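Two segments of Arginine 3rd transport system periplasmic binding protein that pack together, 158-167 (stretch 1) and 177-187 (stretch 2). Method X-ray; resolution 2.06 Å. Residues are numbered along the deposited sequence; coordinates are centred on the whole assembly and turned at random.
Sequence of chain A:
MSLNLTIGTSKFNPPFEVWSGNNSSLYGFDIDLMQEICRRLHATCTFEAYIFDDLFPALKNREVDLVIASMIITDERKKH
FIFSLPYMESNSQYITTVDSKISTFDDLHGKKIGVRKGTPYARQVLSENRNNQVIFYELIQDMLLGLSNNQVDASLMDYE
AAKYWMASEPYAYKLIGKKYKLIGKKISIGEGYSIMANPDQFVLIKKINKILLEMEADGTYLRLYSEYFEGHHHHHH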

ATOM      1  N   ASP A 158      22.175  21.068  -7.578  1.00 17.38           N
ATOM      2  CA  ASP A 158      21.346  19.977  -7.074  1.00 16.32           C
ATOM      3  C   ASP A 158      20.366  19.545  -8.174  1.00 17.09           C
ATOM      4  O   ASP A 158      19.828  20.385  -8.905  1.00 18.90           O
ATOM      5  CB  ASP A 158      20.549  20.422  -5.840  1.00 16.60           C
ATOM      6  CG  ASP A 158      21.435  20.956  -4.716  1.00 19.20           C
ATOM      7  OD1 ASP A 158      22.353  20.237  -4.271  1.00 19.31           O
ATOM      8  OD2 ASP A 158      21.201  22.099  -4.268  1.00 19.65           O
ATOM      9  N   TYR A 159      20.139  18.241  -8.283  1.00 15.57           N
ATOM     10  CA  TYR A 159      19.226  17.693  -9.278  1.00 14.72           C
ATOM     11  C   TYR A 159      17.808  18.274  -9.187  1.00 14.89           C
ATOM     12  O   TYR A 159      17.256  18.713 -10.200  1.00 13.92           O
ATOM     13  CB  TYR A 159      19.167  16.167  -9.151  1.00 18.26           C
ATOM     14  CG  TYR A 159      18.107  15.527 -10.021  1.00 20.58           C
ATOM     15  CD1 TYR A 159      18.206  15.566 -11.412  1.00 21.19           C
ATOM     16  CD2 TYR A 159      16.987  14.919  -9.454  1.00 20.14           C
ATOM     17  CE1 TYR A 159      17.214  15.022 -12.224  1.00 24.25           C
ATOM     18  CE2 TYR A 159      15.984  14.369 -10.255  1.00 23.42           C
ATOM     19  CZ  TYR A 159      16.105  14.425 -11.638  1.00 24.42           C
ATOM     20  OH  TYR A 159      15.118  13.904 -12.440  1.00 26.42           O
ATOM     21  N   GLU A 160      17.218  18.282  -7.990  1.00 13.61           N
ATOM     22  CA  GLU A 160      15.865  18.816  -7.834  1.00 15.24           C
ATOM     23  C   GLU A 160      15.820  20.326  -8.074  1.00 15.54           C
ATOM     24  O   GLU A 160      14.769  20.870  -8.425  1.00 14.82           O
ATOM     25  CB  GLU A 160      15.291  18.519  -6.442  1.00 15.72           C
ATOM     26  CG  GLU A 160      14.977  17.054  -6.150  1.00 18.23           C
ATOM     27  CD  GLU A 160      14.065  16.409  -7.179  1.00 19.80           C
ATOM     28  OE1 GLU A 160      13.284  17.126  -7.834  1.00 21.94           O
ATOM     29  OE2 GLU A 160      14.127  15.171  -7.325  1.00 20.99           O
ATOM     30  N   ALA A 161      16.946  21.003  -7.864  1.00 15.53           N
ATOM     31  CA  ALA A 161      17.016  22.446  -8.094  1.00 16.89           C
ATOM     32  C   ALA A 161      17.046  22.683  -9.601  1.00 16.98           C
ATOM     33  O   ALA A 161      16.434  23.622 -10.104  1.00 17.60           O
ATOM     34  CB  ALA A 161      18.276  23.036  -7.449  1.00 14.80           C
ATOM     35  N   ALA A 162      17.772  21.826 -10.312  1.00 15.26           N
ATOM     36  CA  ALA A 162      17.884  21.928 -11.766  1.00 17.95           C
ATOM     37  C   ALA A 162      16.528  21.693 -12.419  1.00 17.76           C
ATOM     38  O   ALA A 162      16.132  22.424 -13.327  1.00 18.96           O
ATOM     39  CB  ALA A 162      18.900  20.915 -12.293  1.00 15.28           C
ATOM     40  N   LYS A 163      15.818  20.671 -11.953  1.00 20.01           N
ATOM     41  CA  LYS A 163      14.500  20.351 -12.488  1.00 23.04           C
ATOM     42  C   LYS A 163      13.524  21.488 -12.210  1.00 22.26           C
ATOM     43  O   LYS A 163      12.685  21.817 -13.047  1.00 21.56           O
ATOM     44  CB  LYS A 163      13.965  19.059 -11.867  1.00 27.48           C
ATOM     45  CG  LYS A 163      14.589  17.795 -12.421  1.00 31.74           C
ATOM     46  CD  LYS A 163      13.678  16.607 -12.166  1.00 37.65           C
ATOM     47  CE  LYS A 163      12.331  16.794 -12.851  1.00 38.91           C
ATOM     48  NZ  LYS A 163      11.413  15.653 -12.579  1.00 41.56           N
ATOM     49  N   TYR A 164      13.636  22.078 -11.023  1.00 20.60           N
ATOM     50  CA  TYR A 164      12.775  23.190 -10.645  1.00 19.90           C
ATOM     51  C   TYR A 164      12.910  24.322 -11.667  1.00 20.19           C
ATOM     52  O   TYR A 164      11.924  24.786 -12.236  1.00 19.59           O
ATOM     53  CB  TYR A 164      13.173  23.714  -9.261  1.00 20.40           C
ATOM     54  CG  TYR A 164      12.497  25.011  -8.897  1.00 20.38           C
ATOM     55  CD1 TYR A 164      11.226  25.020  -8.329  1.00 19.24           C
ATOM     56  CD2 TYR A 164      13.109  26.235  -9.171  1.00 17.67           C
ATOM     57  CE1 TYR A 164      10.576  26.216  -8.043  1.00 20.07           C
ATOM     58  CE2 TYR A 164      12.464  27.439  -8.889  1.00 20.77           C
ATOM     59  CZ  TYR A 164      11.197  27.417  -8.327  1.00 19.89           C
ATOM     60  OH  TYR A 164      10.533  28.588  -8.065  1.00 22.65           O
ATOM     61  N   TRP A 165      14.144  24.755 -11.896  1.00 21.37           N
ATOM     62  CA  TRP A 165      14.407  25.840 -12.822  1.00 23.95           C
ATOM     63  C   TRP A 165      13.966  25.578 -14.249  1.00 26.55           C
ATOM     64  O   TRP A 165      13.438  26.470 -14.910  1.00 25.76           O
ATOM     65  CB  TRP A 165      15.891  26.214 -12.788  1.00 24.10           C
ATOM     66  CG  TRP A 165      16.248  26.929 -11.531  1.00 24.96           C
ATOM     67  CD1 TRP A 165      16.981  26.443 -10.486  1.00 25.26           C
ATOM     68  CD2 TRP A 165      15.805  28.232 -11.138  1.00 24.94           C
ATOM     69  NE1 TRP A 165      17.018  27.361  -9.465  1.00 25.01           N
ATOM     70  CE2 TRP A 165      16.303  28.469  -9.840  1.00 24.41           C
ATOM     71  CE3 TRP A 165      15.033  29.224 -11.762  1.00 26.18           C
ATOM     72  CZ2 TRP A 165      16.053  29.657  -9.149  1.00 23.31           C
ATOM     73  CZ3 TRP A 165      14.783  30.412 -11.071  1.00 24.19           C
ATOM     74  CH2 TRP A 165      15.294  30.614  -9.778  1.00 23.32           C
HETATM   75  N   MSE A 166      14.166  24.363 -14.740  1.00 27.38           N
HETATM   76  CA  MSE A 166      13.752  24.104 -16.101  1.00 30.52           C
HETATM   77  C   MSE A 166      12.239  24.122 -16.255  1.00 28.77           C
HETATM   78  O   MSE A 166      11.726  24.365 -17.343  1.00 28.21           O
HETATM   79  CB  MSE A 166      14.293  22.778 -16.594  1.00 35.77           C
HETATM   80  CG  MSE A 166      13.913  22.539 -18.028  1.00 43.30           C
HETATM   81 SE   MSE A 166      14.732  20.969 -18.668  1.00 50.31          SE
HETATM   82  CE  MSE A 166      13.440  19.670 -18.022  1.00 47.39           C
ATOM     83  N   ALA A 167      11.524  23.883 -15.164  1.00 27.82           N
ATOM     84  CA  ALA A 167      10.072  23.880 -15.214  1.00 27.48           C
ATOM     85  C   ALA A 167       9.474  25.112 -14.542  1.00 28.13           C
ATOM     86  O   ALA A 167       8.268  25.172 -14.311  1.00 27.72           O
ATOM     87  CB  ALA A 167       9.533  22.616 -14.556  1.00 28.48           C
ATOM     88  N   GLY A 177       8.145  28.206 -24.532  1.00 39.56           N
ATOM     89  CA  GLY A 177       9.373  27.438 -24.638  1.00 36.99           C
ATOM     90  C   GLY A 177      10.259  27.587 -23.417  1.00 34.90           C
ATOM     91  O   GLY A 177      10.248  28.623 -22.754  1.00 33.97           O
ATOM     92  N   LYS A 178      11.031  26.548 -23.123  1.00 33.42           N
ATOM     93  CA  LYS A 178      11.917  26.553 -21.969  1.00 32.68           C
ATOM     94  C   LYS A 178      13.155  27.420 -22.161  1.00 30.40           C
ATOM     95  O   LYS A 178      13.571  27.692 -23.286  1.00 29.84           O
ATOM     96  CB  LYS A 178      12.351  25.122 -21.638  1.00 33.43           C
ATOM     97  CG  LYS A 178      11.213  24.206 -21.238  1.00 35.52           C
ATOM     98  CD  LYS A 178      11.719  22.826 -20.854  1.00 38.09           C
ATOM     99  CE  LYS A 178      10.570  21.926 -20.430  1.00 38.83           C
ATOM    100  NZ  LYS A 178      11.027  20.563 -20.046  1.00 40.98           N
ATOM    101  N   LYS A 179      13.736  27.853 -21.045  1.00 28.81           N
ATOM    102  CA  LYS A 179      14.947  28.664 -21.065  1.00 26.12           C
ATOM    103  C   LYS A 179      16.142  27.766 -20.770  1.00 26.02           C
ATOM    104  O   LYS A 179      17.266  28.046 -21.197  1.00 25.30           O
ATOM    105  CB  LYS A 179      14.880  29.771 -20.009  1.00 27.72           C
ATOM    106  CG  LYS A 179      16.199  30.530 -19.830  1.00 27.14           C
ATOM    107  CD  LYS A 179      16.120  31.563 -18.717  1.00 27.73           C
ATOM    108  CE  LYS A 179      17.454  32.292 -18.538  1.00 27.82           C
ATOM    109  NZ  LYS A 179      17.375  33.368 -17.501  1.00 28.42           N
ATOM    110  N   TYR A 180      15.885  26.680 -20.048  1.00 24.27           N
ATOM    111  CA  TYR A 180      16.935  25.736 -19.673  1.00 24.61           C
ATOM    112  C   TYR A 180      16.732  24.335 -20.243  1.00 24.28           C
ATOM    113  O   TYR A 180      15.644  23.980 -20.700  1.00 22.78           O
ATOM    114  CB  TYR A 180      17.010  25.622 -18.144  1.00 25.36           C
ATOM    115  CG  TYR A 180      17.240  26.929 -17.428  1.00 23.96           C
ATOM    116  CD1 TYR A 180      18.471  27.586 -17.506  1.00 26.10           C
ATOM    117  CD2 TYR A 180      16.224  27.516 -16.675  1.00 23.56           C
ATOM    118  CE1 TYR A 180      18.682  28.800 -16.849  1.00 24.51           C
ATOM    119  CE2 TYR A 180      16.421  28.725 -16.018  1.00 23.52           C
ATOM    120  CZ  TYR A 180      17.652  29.362 -16.107  1.00 25.75           C
ATOM    121  OH  TYR A 180      17.850  30.555 -15.441  1.00 27.29           O
ATOM    122  N   LYS A 181      17.805  23.550 -20.207  1.00 23.41           N
ATOM    123  CA  LYS A 181      17.788  22.159 -20.646  1.00 23.40           C
ATOM    124  C   LYS A 181      18.844  21.417 -19.823  1.00 23.86           C
ATOM    125  O   LYS A 181      19.907  21.968 -19.511  1.00 22.17           O
ATOM    126  CB  LYS A 181      18.091  22.024 -22.149  1.00 22.39           C
ATOM    127  CG  LYS A 181      19.485  22.445 -22.580  1.00 23.34           C
ATOM    128  CD  LYS A 181      19.732  22.064 -24.036  1.00 23.65           C
ATOM    129  CE  LYS A 181      21.059  22.597 -24.542  1.00 26.99           C
ATOM    130  NZ  LYS A 181      21.279  22.261 -25.978  1.00 27.16           N
ATOM    131  N   LEU A 182      18.539  20.177 -19.458  1.00 24.47           N
ATOM    132  CA  LEU A 182      19.451  19.364 -18.664  1.00 25.31           C
ATOM    133  C   LEU A 182      20.437  18.635 -19.565  1.00 26.32           C
ATOM    134  O   LEU A 182      20.088  18.192 -20.661  1.00 26.56           O
ATOM    135  CB  LEU A 182      18.666  18.345 -17.835  1.00 25.87           C
ATOM    136  CG  LEU A 182      17.458  18.842 -17.039  1.00 27.10           C
ATOM    137  CD1 LEU A 182      16.910  17.697 -16.197  1.00 27.72           C
ATOM    138  CD2 LEU A 182      17.852  20.018 -16.153  1.00 26.77           C
ATOM    139  N   ILE A 183      21.671  18.505 -19.093  1.00 26.52           N
ATOM    140  CA  ILE A 183      22.717  17.834 -19.850  1.00 26.73           C
ATOM    141  C   ILE A 183      23.131  16.553 -19.128  1.00 26.71           C
ATOM    142  O   ILE A 183      23.644  16.604 -18.008  1.00 26.96           O
ATOM    143  CB  ILE A 183      23.947  18.754 -20.006  1.00 26.71           C
ATOM    144  CG1 ILE A 183      23.513  20.105 -20.589  1.00 28.20           C
ATOM    145  CG2 ILE A 183      24.987  18.095 -20.905  1.00 27.82           C
ATOM    146  CD1 ILE A 183      22.837  20.008 -21.950  1.00 27.36           C
ATOM    147  N   GLY A 184      22.897  15.411 -19.773  1.00 25.35           N
ATOM    148  CA  GLY A 184      23.242  14.130 -19.175  1.00 23.55           C
ATOM    149  C   GLY A 184      22.266  13.753 -18.078  1.00 23.85           C
ATOM    150  O   GLY A 184      21.367  14.527 -17.761  1.00 22.62           O
ATOM    151  N   LYS A 185      22.428  12.566 -17.501  1.00 23.02           N
ATOM    152  CA  LYS A 185      21.548  12.112 -16.423  1.00 23.03           C
ATOM    153  C   LYS A 185      22.043  12.705 -15.099  1.00 21.75           C
ATOM    154  O   LYS A 185      23.122  13.292 -15.045  1.00 20.96           O
ATOM    155  CB  LYS A 185      21.574  10.585 -16.334  1.00 24.55           C
ATOM    156  CG  LYS A 185      21.416   9.883 -17.673  1.00 31.12           C
ATOM    157  CD  LYS A 185      21.716   8.390 -17.567  1.00 34.01           C
ATOM    158  CE  LYS A 185      21.767   7.746 -18.951  1.00 36.44           C
ATOM    159  NZ  LYS A 185      22.128   6.300 -18.882  1.00 37.42           N
ATOM    160  N   LYS A 186      21.258  12.556 -14.037  1.00 21.78           N
ATOM    161  CA  LYS A 186      21.652  13.074 -12.733  1.00 20.13           C
ATOM    162  C   LYS A 186      22.872  12.293 -12.258  1.00 21.39           C
ATOM    163  O   LYS A 186      23.067  11.147 -12.660  1.00 22.84           O
ATOM    164  CB  LYS A 186      20.502  12.938 -11.732  1.00 20.43           C
ATOM    165  CG  LYS A 186      19.978  11.527 -11.536  1.00 18.08           C
ATOM    166  CD  LYS A 186      18.813  11.536 -10.557  1.00 18.47           C
ATOM    167  CE  LYS A 186      18.215  10.142 -10.376  1.00 22.12           C
ATOM    168  NZ  LYS A 186      17.031  10.179  -9.472  1.00 22.27           N
ATOM    169  N   ILE A 187      23.689  12.907 -11.408  1.00 21.62           N
ATOM    170  CA  ILE A 187      24.905  12.265 -10.920  1.00 21.05           C
ATOM    171  C   ILE A 187      24.897  12.053  -9.409  1.00 21.21           C
ATOM    172  O   ILE A 187      24.664  12.989  -8.642  1.00 20.51           O
ATOM    173  CB  ILE A 187      26.157  13.102 -11.274  1.00 21.55           C
ATOM    174  CG1 ILE A 187      26.132  13.498 -12.755  1.00 22.74           C
ATOM    175  CG2 ILE A 187      27.419  12.316 -10.949  1.00 19.18           C
ATOM    176  CD1 ILE A 187      26.109  12.331 -13.713  1.00 25.52           C
TER
HETATM  177  O   HOH W   1      13.392  26.400 -18.603  1.00 21.34           O

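Not one direct hydrogen bond joins these two stretches; the contact rests on apolar packing, with a lysine chain lying over a tyrosine ring at one end and a water bridging the backbones at the other. It illustrates how a helix, whose backbone groups are largely paired within the helix, can dock on a strand mainly through side-chain packing. Helix 159-166 runs roughly antiparallel to the strand that begins at Tyr180, at 148°, and the axes approach to 8.2 Å.

Selenomethionine 166, written here as Met166, has the largest surface covered by the other stretch. With chi1 and chi2 both t, the Met166 side chain is extended across to the strand, and chi3 at p sets the direction of CE. Met166 SE lies 3.8 Å from Leu182 CG and the same distance from Lys181 CA. Met166 CE reaches 3.3 Å from Lys178 NZ. A long, unbranched and flexible residue suits this place, since it can touch several successive residues of the other stretch.

Small and large residues complement one another along the rest of the contact. Ala162 CB lies 4.1 Å from Leu182 CD2, its short side chain allowing the leucine to come close to the helix backbone. Tyr180 points toward the helix, and its ring edge meets Trp165 O, with Tyr180 CD2 3.5 Å from that oxygen; Trp165 CB packs 4.1 Å from the same CD2 atom. Both aromatic residues are buried.

At the helix start, Tyr159 offers a ring face to Lys186. Lys186 CD sits 3.9 Å from the centroid of the Tyr159 ring, only 4° off the normal, a CH-pi contact. Lysine suits this exposed position because its methylene chain can cover the ring while its amine extends beyond it.

At the other end, water 1 donates to Met166 O at 2.9 Å and accepts from Lys179 N at 2.9 Å, linking the end of the helix to the approach to the strand. The two stretches bury 542 Å² between them, both sides summed.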